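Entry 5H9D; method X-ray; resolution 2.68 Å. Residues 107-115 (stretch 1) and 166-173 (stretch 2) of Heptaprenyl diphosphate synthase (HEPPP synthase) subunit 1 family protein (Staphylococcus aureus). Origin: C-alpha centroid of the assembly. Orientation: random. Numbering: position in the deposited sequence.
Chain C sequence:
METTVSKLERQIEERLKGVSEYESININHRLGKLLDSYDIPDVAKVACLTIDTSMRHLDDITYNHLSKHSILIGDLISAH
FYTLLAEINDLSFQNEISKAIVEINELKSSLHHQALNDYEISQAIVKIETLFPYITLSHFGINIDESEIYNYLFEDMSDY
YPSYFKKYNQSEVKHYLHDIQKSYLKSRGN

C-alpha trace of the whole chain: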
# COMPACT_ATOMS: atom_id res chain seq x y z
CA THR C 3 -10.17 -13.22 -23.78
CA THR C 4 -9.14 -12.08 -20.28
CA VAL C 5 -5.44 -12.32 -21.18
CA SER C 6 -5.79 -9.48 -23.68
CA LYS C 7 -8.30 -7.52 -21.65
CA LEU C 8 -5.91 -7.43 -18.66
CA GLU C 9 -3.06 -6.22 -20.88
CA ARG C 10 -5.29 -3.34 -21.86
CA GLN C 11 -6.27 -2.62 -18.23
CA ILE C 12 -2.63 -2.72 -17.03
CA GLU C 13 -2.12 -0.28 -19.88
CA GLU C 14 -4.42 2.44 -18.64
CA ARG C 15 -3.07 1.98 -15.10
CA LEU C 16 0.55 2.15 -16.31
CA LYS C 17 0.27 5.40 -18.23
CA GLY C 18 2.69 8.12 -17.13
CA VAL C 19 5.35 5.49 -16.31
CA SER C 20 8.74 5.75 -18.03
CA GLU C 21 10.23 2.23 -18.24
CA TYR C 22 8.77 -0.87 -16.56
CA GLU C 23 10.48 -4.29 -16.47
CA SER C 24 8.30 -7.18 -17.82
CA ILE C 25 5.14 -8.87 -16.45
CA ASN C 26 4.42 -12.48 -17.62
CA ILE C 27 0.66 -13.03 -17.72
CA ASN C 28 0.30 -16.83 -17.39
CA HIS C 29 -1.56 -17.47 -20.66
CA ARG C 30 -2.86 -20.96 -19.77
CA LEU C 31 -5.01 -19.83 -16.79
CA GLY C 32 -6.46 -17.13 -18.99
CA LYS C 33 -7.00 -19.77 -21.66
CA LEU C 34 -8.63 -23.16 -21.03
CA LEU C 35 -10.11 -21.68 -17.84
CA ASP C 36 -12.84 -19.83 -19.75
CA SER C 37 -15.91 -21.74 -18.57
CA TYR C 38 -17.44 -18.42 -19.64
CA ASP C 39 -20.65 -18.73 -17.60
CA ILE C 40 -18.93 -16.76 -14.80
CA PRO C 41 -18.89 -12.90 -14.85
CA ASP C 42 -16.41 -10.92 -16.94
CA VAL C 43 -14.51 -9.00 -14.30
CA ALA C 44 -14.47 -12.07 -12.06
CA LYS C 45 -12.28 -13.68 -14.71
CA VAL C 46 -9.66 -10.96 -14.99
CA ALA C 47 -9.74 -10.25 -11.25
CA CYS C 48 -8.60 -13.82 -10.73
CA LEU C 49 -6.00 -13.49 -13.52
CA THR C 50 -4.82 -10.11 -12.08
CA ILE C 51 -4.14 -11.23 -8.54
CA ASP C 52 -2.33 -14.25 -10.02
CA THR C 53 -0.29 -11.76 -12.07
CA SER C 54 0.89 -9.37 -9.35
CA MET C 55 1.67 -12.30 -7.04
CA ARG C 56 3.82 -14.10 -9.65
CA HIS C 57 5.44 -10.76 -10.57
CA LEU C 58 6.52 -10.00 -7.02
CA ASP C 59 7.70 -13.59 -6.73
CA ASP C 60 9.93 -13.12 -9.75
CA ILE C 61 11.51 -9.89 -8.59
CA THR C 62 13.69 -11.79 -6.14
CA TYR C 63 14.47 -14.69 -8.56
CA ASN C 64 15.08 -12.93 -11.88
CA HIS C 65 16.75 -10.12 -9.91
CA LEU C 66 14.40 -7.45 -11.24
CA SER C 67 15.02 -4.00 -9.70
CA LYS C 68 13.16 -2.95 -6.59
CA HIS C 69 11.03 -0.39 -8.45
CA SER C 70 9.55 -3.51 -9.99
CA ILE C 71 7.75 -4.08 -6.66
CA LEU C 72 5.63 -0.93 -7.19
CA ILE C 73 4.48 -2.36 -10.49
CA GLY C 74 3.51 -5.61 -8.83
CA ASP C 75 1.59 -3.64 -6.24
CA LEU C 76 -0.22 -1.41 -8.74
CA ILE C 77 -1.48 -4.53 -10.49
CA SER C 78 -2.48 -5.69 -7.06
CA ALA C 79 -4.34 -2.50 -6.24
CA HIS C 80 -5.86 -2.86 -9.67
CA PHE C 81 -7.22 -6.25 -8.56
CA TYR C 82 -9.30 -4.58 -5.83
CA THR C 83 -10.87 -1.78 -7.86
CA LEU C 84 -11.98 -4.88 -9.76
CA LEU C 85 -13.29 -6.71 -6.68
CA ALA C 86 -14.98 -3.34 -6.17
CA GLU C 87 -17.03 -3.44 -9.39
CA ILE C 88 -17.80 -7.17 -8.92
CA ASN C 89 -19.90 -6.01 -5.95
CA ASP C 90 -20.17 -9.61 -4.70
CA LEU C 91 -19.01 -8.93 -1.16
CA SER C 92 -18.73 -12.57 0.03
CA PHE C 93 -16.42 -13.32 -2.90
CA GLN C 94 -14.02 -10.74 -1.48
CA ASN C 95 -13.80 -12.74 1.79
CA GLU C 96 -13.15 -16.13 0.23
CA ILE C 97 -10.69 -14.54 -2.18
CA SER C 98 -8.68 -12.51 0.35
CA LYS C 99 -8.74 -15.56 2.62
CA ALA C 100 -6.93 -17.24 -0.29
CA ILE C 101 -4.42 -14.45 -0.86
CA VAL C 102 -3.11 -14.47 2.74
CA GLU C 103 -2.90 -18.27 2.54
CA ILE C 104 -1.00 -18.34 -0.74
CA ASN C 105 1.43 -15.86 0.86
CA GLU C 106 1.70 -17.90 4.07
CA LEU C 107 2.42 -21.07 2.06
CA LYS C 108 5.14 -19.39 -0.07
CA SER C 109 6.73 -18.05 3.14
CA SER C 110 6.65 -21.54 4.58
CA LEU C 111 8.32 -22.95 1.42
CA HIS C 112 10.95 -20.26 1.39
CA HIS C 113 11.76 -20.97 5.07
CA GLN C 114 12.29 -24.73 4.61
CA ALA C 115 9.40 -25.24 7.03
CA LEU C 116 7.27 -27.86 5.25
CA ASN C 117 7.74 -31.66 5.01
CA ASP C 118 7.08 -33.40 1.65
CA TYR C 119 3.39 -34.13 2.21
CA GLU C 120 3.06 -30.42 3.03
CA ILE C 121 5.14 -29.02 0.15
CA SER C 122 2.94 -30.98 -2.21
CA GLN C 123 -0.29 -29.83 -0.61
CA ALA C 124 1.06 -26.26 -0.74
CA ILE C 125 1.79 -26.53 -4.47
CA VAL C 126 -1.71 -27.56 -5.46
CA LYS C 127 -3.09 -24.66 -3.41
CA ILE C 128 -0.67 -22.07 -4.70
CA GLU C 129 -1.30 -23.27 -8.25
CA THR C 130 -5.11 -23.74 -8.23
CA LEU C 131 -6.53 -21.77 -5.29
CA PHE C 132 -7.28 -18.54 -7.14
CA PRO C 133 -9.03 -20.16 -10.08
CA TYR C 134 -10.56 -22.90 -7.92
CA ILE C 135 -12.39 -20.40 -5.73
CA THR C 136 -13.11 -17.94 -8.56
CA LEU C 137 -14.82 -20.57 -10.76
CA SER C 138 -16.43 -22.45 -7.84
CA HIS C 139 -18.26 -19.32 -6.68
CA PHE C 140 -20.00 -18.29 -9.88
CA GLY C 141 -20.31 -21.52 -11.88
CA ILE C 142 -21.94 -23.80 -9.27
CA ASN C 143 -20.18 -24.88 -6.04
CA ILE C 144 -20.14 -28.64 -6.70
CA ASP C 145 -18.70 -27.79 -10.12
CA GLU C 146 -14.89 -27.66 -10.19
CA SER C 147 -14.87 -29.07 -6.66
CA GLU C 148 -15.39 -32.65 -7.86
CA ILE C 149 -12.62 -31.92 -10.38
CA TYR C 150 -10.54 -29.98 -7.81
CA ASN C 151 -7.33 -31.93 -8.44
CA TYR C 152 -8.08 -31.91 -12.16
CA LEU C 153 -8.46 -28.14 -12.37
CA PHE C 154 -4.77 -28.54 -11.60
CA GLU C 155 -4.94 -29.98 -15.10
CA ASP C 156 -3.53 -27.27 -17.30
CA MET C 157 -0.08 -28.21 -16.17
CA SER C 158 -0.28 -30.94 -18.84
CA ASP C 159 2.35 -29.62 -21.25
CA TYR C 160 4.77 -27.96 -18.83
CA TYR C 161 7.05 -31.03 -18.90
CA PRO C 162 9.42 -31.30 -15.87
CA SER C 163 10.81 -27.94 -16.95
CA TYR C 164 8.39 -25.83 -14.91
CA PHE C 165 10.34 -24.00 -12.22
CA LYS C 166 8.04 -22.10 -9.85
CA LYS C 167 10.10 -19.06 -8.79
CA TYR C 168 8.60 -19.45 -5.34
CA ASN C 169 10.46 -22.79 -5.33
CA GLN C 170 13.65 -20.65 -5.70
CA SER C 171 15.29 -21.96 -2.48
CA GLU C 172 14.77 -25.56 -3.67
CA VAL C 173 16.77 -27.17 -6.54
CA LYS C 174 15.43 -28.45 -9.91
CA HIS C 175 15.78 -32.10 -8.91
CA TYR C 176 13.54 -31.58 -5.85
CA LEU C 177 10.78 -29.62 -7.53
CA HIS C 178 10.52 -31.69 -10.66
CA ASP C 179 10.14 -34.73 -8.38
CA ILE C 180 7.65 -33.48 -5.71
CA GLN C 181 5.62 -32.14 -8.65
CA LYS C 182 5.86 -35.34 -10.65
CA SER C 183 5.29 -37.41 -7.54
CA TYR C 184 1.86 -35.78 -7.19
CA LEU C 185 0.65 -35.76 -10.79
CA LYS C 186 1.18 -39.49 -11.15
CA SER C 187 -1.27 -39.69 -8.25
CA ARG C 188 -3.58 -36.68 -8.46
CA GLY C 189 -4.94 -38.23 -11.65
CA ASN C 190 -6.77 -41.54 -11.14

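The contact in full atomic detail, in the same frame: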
# COMPACT_ATOMS: atom_id res chain seq x y z
N LEU C 107 1.78 -19.87 2.58
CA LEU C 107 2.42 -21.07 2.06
C LEU C 107 3.76 -20.76 1.41
O LEU C 107 4.73 -21.44 1.70
CB LEU C 107 1.50 -21.80 1.08
CG LEU C 107 0.22 -22.37 1.71
CD1 LEU C 107 -0.77 -22.78 0.63
CD2 LEU C 107 0.56 -23.52 2.59
N LYS C 108 3.84 -19.73 0.55
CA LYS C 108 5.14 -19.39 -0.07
C LYS C 108 6.18 -19.08 1.01
O LYS C 108 7.32 -19.52 0.91
CB LYS C 108 5.01 -18.20 -1.02
CG LYS C 108 4.40 -18.52 -2.37
CD LYS C 108 4.10 -17.29 -3.22
CE LYS C 108 3.37 -17.70 -4.51
NZ LYS C 108 2.84 -16.57 -5.38
N SER C 109 5.79 -18.35 2.05
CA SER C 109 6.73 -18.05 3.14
C SER C 109 7.24 -19.35 3.77
O SER C 109 8.44 -19.51 4.05
CB SER C 109 6.06 -17.20 4.21
OG SER C 109 6.97 -16.92 5.25
N SER C 110 6.31 -20.27 4.00
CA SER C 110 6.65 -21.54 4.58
C SER C 110 7.63 -22.31 3.68
O SER C 110 8.56 -22.95 4.17
CB SER C 110 5.36 -22.35 4.81
OG SER C 110 4.61 -21.83 5.89
N LEU C 111 7.42 -22.26 2.36
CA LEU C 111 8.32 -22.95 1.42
C LEU C 111 9.69 -22.30 1.45
O LEU C 111 10.70 -22.97 1.56
CB LEU C 111 7.76 -22.93 -0.02
CG LEU C 111 6.59 -23.89 -0.27
CD1 LEU C 111 6.03 -23.67 -1.67
CD2 LEU C 111 7.06 -25.35 -0.09
N HIS C 112 9.71 -20.98 1.37
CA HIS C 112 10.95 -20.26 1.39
C HIS C 112 11.76 -20.61 2.66
O HIS C 112 12.97 -20.82 2.58
CB HIS C 112 10.67 -18.74 1.31
CG HIS C 112 11.91 -17.91 1.20
ND1 HIS C 112 12.53 -17.35 2.30
CD2 HIS C 112 12.70 -17.62 0.14
CE1 HIS C 112 13.65 -16.76 1.93
NE2 HIS C 112 13.78 -16.91 0.62
N HIS C 113 11.08 -20.69 3.81
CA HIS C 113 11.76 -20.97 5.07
C HIS C 113 11.99 -22.44 5.44
O HIS C 113 12.12 -22.77 6.63
CB HIS C 113 11.05 -20.26 6.23
CG HIS C 113 11.17 -18.76 6.19
ND1 HIS C 113 10.19 -17.95 5.66
CD2 HIS C 113 12.18 -17.94 6.56
CE1 HIS C 113 10.60 -16.69 5.70
NE2 HIS C 113 11.80 -16.66 6.24
N GLN C 114 12.06 -23.30 4.42
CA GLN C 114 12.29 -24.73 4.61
C GLN C 114 11.48 -25.22 5.83
O GLN C 114 12.00 -25.95 6.69
CB GLN C 114 13.77 -25.00 4.89
CG GLN C 114 14.75 -24.22 4.06
CD GLN C 114 14.79 -24.69 2.63
OE1 GLN C 114 15.49 -25.63 2.28
NE2 GLN C 114 14.00 -24.03 1.79
N ALA C 115 10.21 -24.84 5.90
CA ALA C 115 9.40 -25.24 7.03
C ALA C 115 8.39 -26.35 6.78
O ALA C 115 7.76 -26.81 7.71
CB ALA C 115 8.69 -24.02 7.59
N LYS C 166 8.87 -23.04 -10.59
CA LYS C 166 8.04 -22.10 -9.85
C LYS C 166 8.46 -20.65 -9.79
O LYS C 166 7.83 -19.80 -10.39
CB LYS C 166 7.89 -22.60 -8.42
CG LYS C 166 6.97 -23.79 -8.27
CD LYS C 166 7.23 -24.88 -9.28
CE LYS C 166 6.13 -25.94 -9.19
NZ LYS C 166 4.78 -25.30 -9.30
N LYS C 167 9.53 -20.39 -9.04
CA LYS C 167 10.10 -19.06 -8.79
C LYS C 167 9.96 -18.94 -7.28
O LYS C 167 10.85 -18.43 -6.59
CB LYS C 167 9.32 -17.92 -9.46
CG LYS C 167 7.99 -17.61 -8.79
CD LYS C 167 6.95 -17.14 -9.80
CE LYS C 167 5.60 -16.94 -9.12
NZ LYS C 167 5.10 -18.14 -8.39
N TYR C 168 8.82 -19.43 -6.77
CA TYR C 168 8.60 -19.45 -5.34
C TYR C 168 9.32 -20.70 -4.79
O TYR C 168 9.52 -20.85 -3.57
CB TYR C 168 7.10 -19.44 -4.98
CG TYR C 168 6.25 -20.58 -5.51
CD1 TYR C 168 5.35 -20.38 -6.55
CD2 TYR C 168 6.36 -21.85 -4.98
CE1 TYR C 168 4.58 -21.42 -7.04
CE2 TYR C 168 5.60 -22.91 -5.46
CZ TYR C 168 4.71 -22.69 -6.49
OH TYR C 168 4.01 -23.77 -7.02
N ASN C 169 9.72 -21.59 -5.70
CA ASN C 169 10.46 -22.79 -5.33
C ASN C 169 11.97 -22.44 -5.40
O ASN C 169 12.82 -23.30 -5.23
CB ASN C 169 10.10 -23.98 -6.25
CG ASN C 169 9.15 -25.02 -5.57
OD1 ASN C 169 8.05 -25.28 -6.05
ND2 ASN C 169 9.60 -25.62 -4.46
N GLN C 170 12.27 -21.16 -5.63
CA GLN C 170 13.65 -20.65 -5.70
C GLN C 170 14.67 -21.28 -4.72
O GLN C 170 15.75 -21.67 -5.13
CB GLN C 170 13.65 -19.11 -5.54
CG GLN C 170 14.50 -18.55 -4.36
CD GLN C 170 14.28 -17.04 -4.04
OE1 GLN C 170 13.25 -16.64 -3.46
NE2 GLN C 170 15.25 -16.22 -4.42
N SER C 171 14.35 -21.38 -3.44
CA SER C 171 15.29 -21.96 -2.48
C SER C 171 15.40 -23.49 -2.53
O SER C 171 16.07 -24.09 -1.68
CB SER C 171 14.94 -21.53 -1.05
OG SER C 171 15.71 -20.40 -0.64
N GLU C 172 14.73 -24.11 -3.50
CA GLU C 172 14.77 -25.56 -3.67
C GLU C 172 15.35 -25.83 -5.08
O GLU C 172 15.09 -25.05 -6.01
CB GLU C 172 13.36 -26.16 -3.51
CG GLU C 172 13.11 -26.82 -2.12
CD GLU C 172 12.15 -26.05 -1.18
OE1 GLU C 172 11.70 -24.92 -1.52
OE2 GLU C 172 11.84 -26.59 -0.09
N VAL C 173 16.15 -26.89 -5.24
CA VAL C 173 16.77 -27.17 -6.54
C VAL C 173 15.90 -27.97 -7.54
O VAL C 173 14.99 -28.69 -7.14
CB VAL C 173 18.17 -27.86 -6.37
CG1 VAL C 173 18.02 -29.28 -5.84
CG2 VAL C 173 18.93 -27.83 -7.71

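The last turns of a helix and the loop that follows it pack against an irregular segment through van der Waals contact, with no hydrogen bond passing between the two stretches and 441 Å² buried in all. Tyr-168 and Leu-111 form its apolar centre: each directs its CA-to-CB bond toward the other stretch, and Leu-111 CD1 lies 3.8 Å from Tyr-168 CD2, oblique to the ring. Lys-108, one helical turn before Leu-111, starts out sideways, but its extended side chain (m, t, t, t) runs along the tyrosine, with Lys-108 CG 3.9 Å from Tyr-168 CB. Its aliphatic part thus supplies packing surface, while the chain carries its charge onward to Lys-167; Lys-108 NZ and Lys-167 NZ stand 4.1 Å apart, a close approach of like charges. Each of these two nitrogens has its hydrogen bonding satisfied elsewhere in the structure.

Farther along, a type I turn from Asn-169 to Glu-172, with Glu-172 N bonded to Asn-169 O at 2.7 Å, brings Gln-170, Ser-171 and Glu-172 up to the helix end. The CA-to-CB bond of His-112 points away, yet its imidazole reaches back: Gln-170 OE1 sits at the ring edge, near its plane, 3.8 Å from His-112 CD2. The CA-to-CB bond of Ser-171 points toward the other stretch, and Ser-171 CB lies 3.9 Å from Gln-114 NE2. Glu-172 OE1 lies 3.8 Å from Leu-111 O, a contact between two acceptors, and Glu-172 OE2 lies 3.8 Å from Gln-114 NE2, a donor and an acceptor too far apart for a hydrogen bond.

Helical geometry is lost at His-113, whose ND1 donates to Ser-109 O at 2.8 Å, tying its side chain back to the preceding turn. Gln-114, at positive phi, folds its amide over the helix end, where Gln-114 NE2 makes a weak hydrogen bond to His-112 O at 3.5 Å.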